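Local coordinates for protein hemolysin BL lytic component L1 (Bacillus cereus, PDB 7NMQ) that serves as a lytic component of haemolysin BL, an alpha-helical pore-forming toxin, and probably helps to assemble the membrane-damaging complex, at residues A[73-76]-A[77-80]; A[66-69]-A[70-74]; A[331-334]-A[335-338]. All blocks are in the same frame, centred on the assembly; numbering follows the deposited sequence.

How the contacts relate
Contacts 1 and 2 are overlapping pieces of one long helix, 45-103, and contact 3 sits on the last helix, 330-357. Along the chain contact 2 comes first, contact 1 follows and shares Ala-73 and Lys-74 with it, and contact 3 comes last. The centres of contacts 1 and 2 are about 9 Å apart, and Ile-77 CD1 packs 3.7 Å from Trp-69 CH2. Contact 3 lies near one end of the elongated bundle, its centre about 38 Å from that of contact 1 and about 47 Å from that of contact 2. The first two therefore describe an irregular middle section of one bundle helix, whereas contact 3 describes the opening turns of another.

Contact 1 (A[73-76]-A[77-80]); sequences AKPQ and IQKT
The Gln-78 side chain slants across that of Lys-74 and meets the backbone of Pro-75, one turn earlier on helix 45-103, and this overlap carries the side-chain part of the contact. Backbone bonds join the same turns. Gln-78 N gives a nearly straight bond to Lys-74 O (2.9 Å, 168° at the hydrogen), and Ile-77 N reaches Ala-73 O at 3.2 Å. Lys-79 N binds Pro-75 O at 2.9 Å but with more bend, 144°, and Thr-80 N makes a weak bond to Gln-76 O. The ring nitrogen of Pro-75 has no hydrogen to give to the preceding turn, and there the helix is kinked.

The van der Waals packing is made chiefly by the glutamine. With CG beside its own backbone N (chi1 -70°) and the rest extended, Gln-78 brings its amide back over the preceding turn: NE2 comes 3.6 Å from Lys-74 CG, while OE1 lies 3.4 Å from Pro-75 CA. Ile-77 faces inward, packing on Ile-21 of helix 10-33 and Leu-304 of helix 275-325.

Among the polar ends, Lys-74 NZ forms a salt bridge with Asp-25, and Gln-78 NE2 binds Asp-360, which also lies at a long, weak ion-pair distance from Lys-74. Lys-79 NZ pairs with Glu-127 and binds Asn-83. The whole arrangement is a proline kink within a continuous helix, here in the elongated helical bundle of the ClyA/HBL-like toxins.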
loop_
_atom_site.group_PDB
_atom_site.type_symbol
_atom_site.label_atom_id
_atom_site.label_comp_id
_atom_site.label_asym_id
_atom_site.label_seq_id
_atom_site.Cartn_x
_atom_site.Cartn_y
_atom_site.Cartn_z
ATOM N N ALA A 73 9.346 6.836 3.335
ATOM C CA ALA A 73 9.184 5.464 2.793
ATOM C C ALA A 73 8.335 5.479 1.528
ATOM O O ALA A 73 8.723 4.884 0.488
ATOM C CB ALA A 73 8.582 4.555 3.819
ATOM N N LYS A 74 7.221 6.191 1.558
ATOM C CA LYS A 74 6.329 6.194 0.381
ATOM C C LYS A 74 7.087 6.688 -0.852
ATOM O O LYS A 74 6.932 6.077 -1.917
ATOM C CB LYS A 74 5.044 6.985 0.627
ATOM C CG LYS A 74 4.128 7.016 -0.591
ATOM C CD LYS A 74 2.765 7.519 -0.289
ATOM C CE LYS A 74 2.824 8.934 0.233
ATOM N NZ LYS A 74 1.456 9.447 0.381
ATOM N N PRO A 75 7.784 7.841 -0.828
ATOM C CA PRO A 75 8.451 8.295 -2.049
ATOM C C PRO A 75 9.422 7.269 -2.620
ATOM O O PRO A 75 9.595 7.275 -3.826
ATOM C CB PRO A 75 9.215 9.553 -1.640
ATOM C CG PRO A 75 8.475 10.047 -0.422
ATOM C CD PRO A 75 7.852 8.848 0.243
ATOM N N GLN A 76 10.028 6.428 -1.806
ATOM C CA GLN A 76 10.910 5.375 -2.343
ATOM C C GLN A 76 10.110 4.311 -3.092
ATOM O O GLN A 76 10.600 3.804 -4.152
ATOM C CB GLN A 76 11.749 4.704 -1.268
ATOM C CG GLN A 76 12.768 5.627 -0.638
ATOM C CD GLN A 76 13.888 4.805 -0.034
ATOM O OE1 GLN A 76 14.051 3.600 -0.276
ATOM N NE2 GLN A 76 14.702 5.469 0.735
ATOM N N ILE A 77 8.933 3.959 -2.614
ATOM C CA ILE A 77 8.046 3.048 -3.366
ATOM C C ILE A 77 7.584 3.749 -4.635
ATOM O O ILE A 77 7.530 3.087 -5.713
ATOM C CB ILE A 77 6.861 2.564 -2.516
ATOM C CG1 ILE A 77 7.341 1.798 -1.294
ATOM C CG2 ILE A 77 5.927 1.704 -3.343
ATOM C CD1 ILE A 77 6.241 1.295 -0.426
ATOM N N GLN A 78 7.214 5.012 -4.549
ATOM C CA GLN A 78 6.785 5.764 -5.758
ATOM C C GLN A 78 7.912 5.797 -6.796
ATOM O O GLN A 78 7.584 5.751 -8.014
ATOM C CB GLN A 78 6.382 7.178 -5.370
ATOM C CG GLN A 78 5.093 7.164 -4.571
ATOM C CD GLN A 78 4.765 8.495 -3.960
ATOM O OE1 GLN A 78 5.653 9.268 -3.639
ATOM N NE2 GLN A 78 3.482 8.730 -3.729
ATOM N N LYS A 79 9.173 5.893 -6.386
ATOM C CA LYS A 79 10.319 5.907 -7.348
ATOM C C LYS A 79 10.346 4.551 -8.056
ATOM O O LYS A 79 10.785 4.526 -9.235
ATOM C CB LYS A 79 11.635 6.207 -6.647
ATOM C CG LYS A 79 12.883 6.210 -7.499
ATOM C CD LYS A 79 12.917 7.270 -8.517
ATOM C CE LYS A 79 14.325 7.554 -9.002
ATOM N NZ LYS A 79 15.027 6.324 -9.451
ATOM N N THR A 80 9.984 3.455 -7.413
ATOM C CA THR A 80 9.946 2.115 -8.055
ATOM C C THR A 80 8.994 2.218 -9.256
ATOM O O THR A 80 9.236 1.668 -10.319
ATOM C CB THR A 80 9.520 1.058 -7.025
ATOM O OG1 THR A 80 10.409 1.157 -5.903
ATOM C CG2 THR A 80 9.510 -0.329 -7.626
#

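Contact 2 (A[66-69]-A[70-74]); sequences ANYW and LDTAK
Trp-69 and Lys-74, five residues apart, form the tight side of a pi-bulge in helix 45-103, one of the long helices of the HBL bundle. The bulge is read from the bonding: Tyr-68 O accepts both Thr-72 N and Ala-73 N, each at 2.9 Å and from opposite faces of the carbonyl plane, and Lys-74 N then bonds to Trp-69 O at 2.8 Å, five residues back.

On the buried side the indole is covered over one face by Lys-74 CB, 3.8 Å from the centroid of the six-membered ring and 16° off its normal, a CH-pi contact. Ala-73 CB approaches Trp-69 CE3 at 3.8 Å. Trp-69 NE1 donates to Asp-25 OD1 of helix 10-33, which probably helps fix the ring's rotation. Leu-70 CD2 meets Trp-69 CD1.

The other side is more exposed. Its loose part is Asp-71, tied to Asn-67 by the backbone bond Asp-71 N to Asn-67 O; their side chains approach no closer than 4.2 Å (Asn-67 CB to Asp-71 OD2). Tyr-68 also meets Phe-138 of helix 107-154. The tyrosine ring swings away from its own backbone N (chi1 -175°) and crosses Thr-72 at a slant, in a close CH-pi contact that puts Thr-72 CB 3.9 Å from the Tyr-68 ring centroid, 17° off the normal.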
loop_
_atom_site.group_PDB
_atom_site.type_symbol
_atom_site.label_atom_id
_atom_site.label_comp_id
_atom_site.label_asym_id
_atom_site.label_seq_id
_atom_site.Cartn_x
_atom_site.Cartn_y
_atom_site.Cartn_z
ATOM N N ALA A 66 4.304 7.455 11.326
ATOM C CA ALA A 66 3.303 7.754 10.291
ATOM C C ALA A 66 3.890 8.790 9.345
ATOM O O ALA A 66 3.710 8.693 8.106
ATOM C CB ALA A 66 2.028 8.197 10.933
ATOM N N ASN A 67 4.531 9.818 9.884
ATOM C CA ASN A 67 5.134 10.858 9.020
ATOM C C ASN A 67 6.315 10.277 8.238
ATOM O O ASN A 67 6.527 10.699 7.101
ATOM C CB ASN A 67 5.529 12.087 9.831
ATOM C CG ASN A 67 4.335 12.967 10.104
ATOM O OD1 ASN A 67 3.719 13.475 9.172
ATOM N ND2 ASN A 67 3.923 13.035 11.353
ATOM N N TYR A 68 7.026 9.289 8.768
ATOM C CA TYR A 68 8.136 8.651 8.031
ATOM C C TYR A 68 7.527 7.931 6.831
ATOM O O TYR A 68 8.104 8.007 5.733
ATOM C CB TYR A 68 8.866 7.610 8.873
ATOM C CG TYR A 68 10.069 7.032 8.183
ATOM C CD1 TYR A 68 11.287 7.673 8.237
ATOM C CD2 TYR A 68 9.974 5.843 7.460
ATOM C CE1 TYR A 68 12.393 7.139 7.590
ATOM C CE2 TYR A 68 11.082 5.278 6.846
ATOM C CZ TYR A 68 12.287 5.939 6.901
ATOM O OH TYR A 68 13.389 5.417 6.296
ATOM N N TRP A 69 6.427 7.216 7.012
ATOM C CA TRP A 69 5.722 6.586 5.858
ATOM C C TRP A 69 5.471 7.675 4.820
ATOM O O TRP A 69 5.813 7.500 3.625
ATOM C CB TRP A 69 4.423 5.866 6.250
ATOM C CG TRP A 69 3.559 5.649 5.048
ATOM C CD1 TRP A 69 2.454 6.351 4.676
ATOM C CD2 TRP A 69 3.858 4.761 3.953
ATOM N NE1 TRP A 69 2.008 5.928 3.445
ATOM C CE2 TRP A 69 2.863 4.969 2.969
ATOM C CE3 TRP A 69 4.873 3.826 3.728
ATOM C CZ2 TRP A 69 2.818 4.229 1.787
ATOM C CZ3 TRP A 69 4.833 3.125 2.543
ATOM C CH2 TRP A 69 3.825 3.313 1.606
ATOM N N LEU A 70 4.800 8.748 5.209
ATOM C CA LEU A 70 4.292 9.720 4.221
ATOM C C LEU A 70 5.446 10.450 3.546
ATOM O O LEU A 70 5.325 10.735 2.335
ATOM C CB LEU A 70 3.350 10.725 4.889
ATOM C CG LEU A 70 2.032 10.183 5.451
ATOM C CD1 LEU A 70 1.366 11.220 6.375
ATOM C CD2 LEU A 70 1.085 9.746 4.336
ATOM N N ASP A 71 6.522 10.748 4.250
ATOM C CA ASP A 71 7.529 11.693 3.748
ATOM C C ASP A 71 8.787 10.987 3.245
ATOM O O ASP A 71 9.508 11.609 2.460
ATOM C CB ASP A 71 7.907 12.719 4.798
ATOM C CG ASP A 71 6.743 13.583 5.265
ATOM O OD1 ASP A 71 5.765 13.729 4.501
ATOM O OD2 ASP A 71 6.837 14.127 6.363
ATOM N N THR A 72 9.064 9.774 3.705
ATOM C CA THR A 72 10.339 9.101 3.381
ATOM C C THR A 72 10.086 7.739 2.719
ATOM O O THR A 72 10.612 7.539 1.599
ATOM C CB THR A 72 11.236 9.007 4.613
ATOM O OG1 THR A 72 11.389 10.329 5.127
ATOM C CG2 THR A 72 12.583 8.384 4.299
ATOM N N ALA A 73 9.346 6.836 3.335
ATOM C CA ALA A 73 9.184 5.464 2.793
ATOM C C ALA A 73 8.335 5.479 1.528
ATOM O O ALA A 73 8.723 4.884 0.488
ATOM C CB ALA A 73 8.582 4.555 3.819
ATOM N N LYS A 74 7.221 6.191 1.558
ATOM C CA LYS A 74 6.329 6.194 0.381
ATOM C C LYS A 74 7.087 6.688 -0.852
ATOM O O LYS A 74 6.932 6.077 -1.917
ATOM C CB LYS A 74 5.044 6.985 0.627
ATOM C CG LYS A 74 4.128 7.016 -0.591
ATOM C CD LYS A 74 2.765 7.519 -0.289
ATOM C CE LYS A 74 2.824 8.934 0.233
ATOM N NZ LYS A 74 1.456 9.447 0.381
#

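Contact 3 (A[331-334]-A[335-338])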
loop_
_atom_site.group_PDB
_atom_site.type_symbol
_atom_site.label_atom_id
_atom_site.label_comp_id
_atom_site.label_asym_id
_atom_site.label_seq_id
_atom_site.Cartn_x
_atom_site.Cartn_y
_atom_site.Cartn_z
ATOM N N HIS A 331 16.955 -15.138 -41.339
ATOM C CA HIS A 331 15.473 -15.271 -41.245
ATOM C C HIS A 331 15.042 -14.963 -39.816
ATOM O O HIS A 331 14.221 -14.046 -39.618
ATOM C CB HIS A 331 15.004 -16.664 -41.706
ATOM C CG HIS A 331 13.530 -16.833 -41.608
ATOM N ND1 HIS A 331 12.956 -17.778 -40.768
ATOM C CD2 HIS A 331 12.507 -16.096 -42.099
ATOM C CE1 HIS A 331 11.635 -17.660 -40.807
ATOM N NE2 HIS A 331 11.332 -16.636 -41.638
ATOM N N LYS A 332 15.607 -15.637 -38.836
ATOM C CA LYS A 332 15.165 -15.388 -37.447
ATOM C C LYS A 332 15.483 -13.939 -37.042
ATOM O O LYS A 332 14.671 -13.282 -36.342
ATOM C CB LYS A 332 15.831 -16.339 -36.462
ATOM C CG LYS A 332 15.208 -16.269 -35.084
ATOM C CD LYS A 332 15.783 -17.255 -34.126
ATOM C CE LYS A 332 15.046 -17.183 -32.811
ATOM N NZ LYS A 332 15.510 -18.200 -31.841
ATOM N N PHE A 333 16.610 -13.404 -37.511
ATOM C CA PHE A 333 16.975 -12.000 -37.185
ATOM C C PHE A 333 15.888 -11.044 -37.672
ATOM O O PHE A 333 15.477 -10.132 -36.968
ATOM C CB PHE A 333 18.355 -11.712 -37.758
ATOM C CG PHE A 333 18.886 -10.356 -37.401
ATOM C CD1 PHE A 333 19.565 -10.142 -36.217
ATOM C CD2 PHE A 333 18.790 -9.315 -38.303
ATOM C CE1 PHE A 333 20.033 -8.875 -35.897
ATOM C CE2 PHE A 333 19.262 -8.055 -37.981
ATOM C CZ PHE A 333 19.904 -7.844 -36.788
ATOM N N SER A 334 15.397 -11.262 -38.882
ATOM C CA SER A 334 14.356 -10.407 -39.496
ATOM C C SER A 334 13.039 -10.464 -38.717
ATOM O O SER A 334 12.156 -9.591 -38.963
ATOM C CB SER A 334 14.147 -10.807 -40.940
ATOM O OG SER A 334 13.370 -11.999 -41.067
ATOM N N LEU A 335 12.824 -11.463 -37.868
ATOM C CA LEU A 335 11.553 -11.594 -37.090
ATOM C C LEU A 335 11.623 -10.865 -35.757
ATOM O O LEU A 335 10.575 -10.726 -35.101
ATOM C CB LEU A 335 11.213 -13.066 -36.885
ATOM C CG LEU A 335 11.060 -13.860 -38.186
ATOM C CD1 LEU A 335 10.694 -15.305 -37.890
ATOM C CD2 LEU A 335 10.018 -13.223 -39.119
ATOM N N ILE A 336 12.785 -10.400 -35.347
ATOM C CA ILE A 336 12.931 -9.714 -34.019
ATOM C C ILE A 336 11.928 -8.574 -33.913
ATOM O O ILE A 336 11.359 -8.331 -32.847
ATOM C CB ILE A 336 14.381 -9.264 -33.794
ATOM C CG1 ILE A 336 15.297 -10.467 -33.575
ATOM C CG2 ILE A 336 14.494 -8.284 -32.648
ATOM C CD1 ILE A 336 16.779 -10.126 -33.689
ATOM N N PRO A 337 11.597 -7.824 -34.981
ATOM C CA PRO A 337 10.648 -6.721 -34.816
ATOM C C PRO A 337 9.271 -7.176 -34.301
ATOM O O PRO A 337 8.568 -6.342 -33.790
ATOM C CB PRO A 337 10.615 -6.042 -36.182
ATOM C CG PRO A 337 11.985 -6.334 -36.728
ATOM C CD PRO A 337 12.232 -7.770 -36.299
ATOM N N ASP A 338 8.852 -8.437 -34.503
ATOM C CA ASP A 338 7.576 -8.913 -33.907
ATOM C C ASP A 338 7.638 -8.753 -32.379
ATOM O O ASP A 338 6.667 -8.292 -31.770
ATOM C CB ASP A 338 7.266 -10.374 -34.246
ATOM C CG ASP A 338 6.957 -10.664 -35.702
ATOM O OD1 ASP A 338 6.435 -9.764 -36.379
ATOM O OD2 ASP A 338 7.232 -11.829 -36.124
#
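Leu-335 N bonds to Lys-332 O at 3.0 Å and Ile-336 N to Phe-333 O at 3.2 Å, both three residues back, with the donors well above the carbonyl planes (64° and 57° out of them); the bond from Leu-335 N to His-331 O, four back, is weak.

Ser-334 OG sits in the position between its backbone N and carbonyl carbon (chi1 77°) and donates to His-331 O at 2.6 Å in the carbonyl plane, on a lone pair. That carbonyl is therefore gripped chiefly by a side chain. Pro-337, which lacks an N-H, brings CD within 3.2 Å of Ser-334 O and marks a kink, where Asp-338 N turns instead to Leu-335 O (2.9 Å), also three back. The three-back bonds are those of 3-10-type turns, near the start of helix 330-357 and just ahead of this proline kink, at one end of the elongated bundle.

Outward, Leu-335 CD1 leans on the His-331 imidazole in an off-centre CH-pi contact, 4.2 Å from the ring centroid. Inward, Phe-333 CD1 lies 3.8 Å from Ile-336 CD1. The phenyl ring also rests on Leu-110 of helix 107-154 and Val-102 of helix 45-103, and Ile-336 touches Leu-321 of helix 275-325.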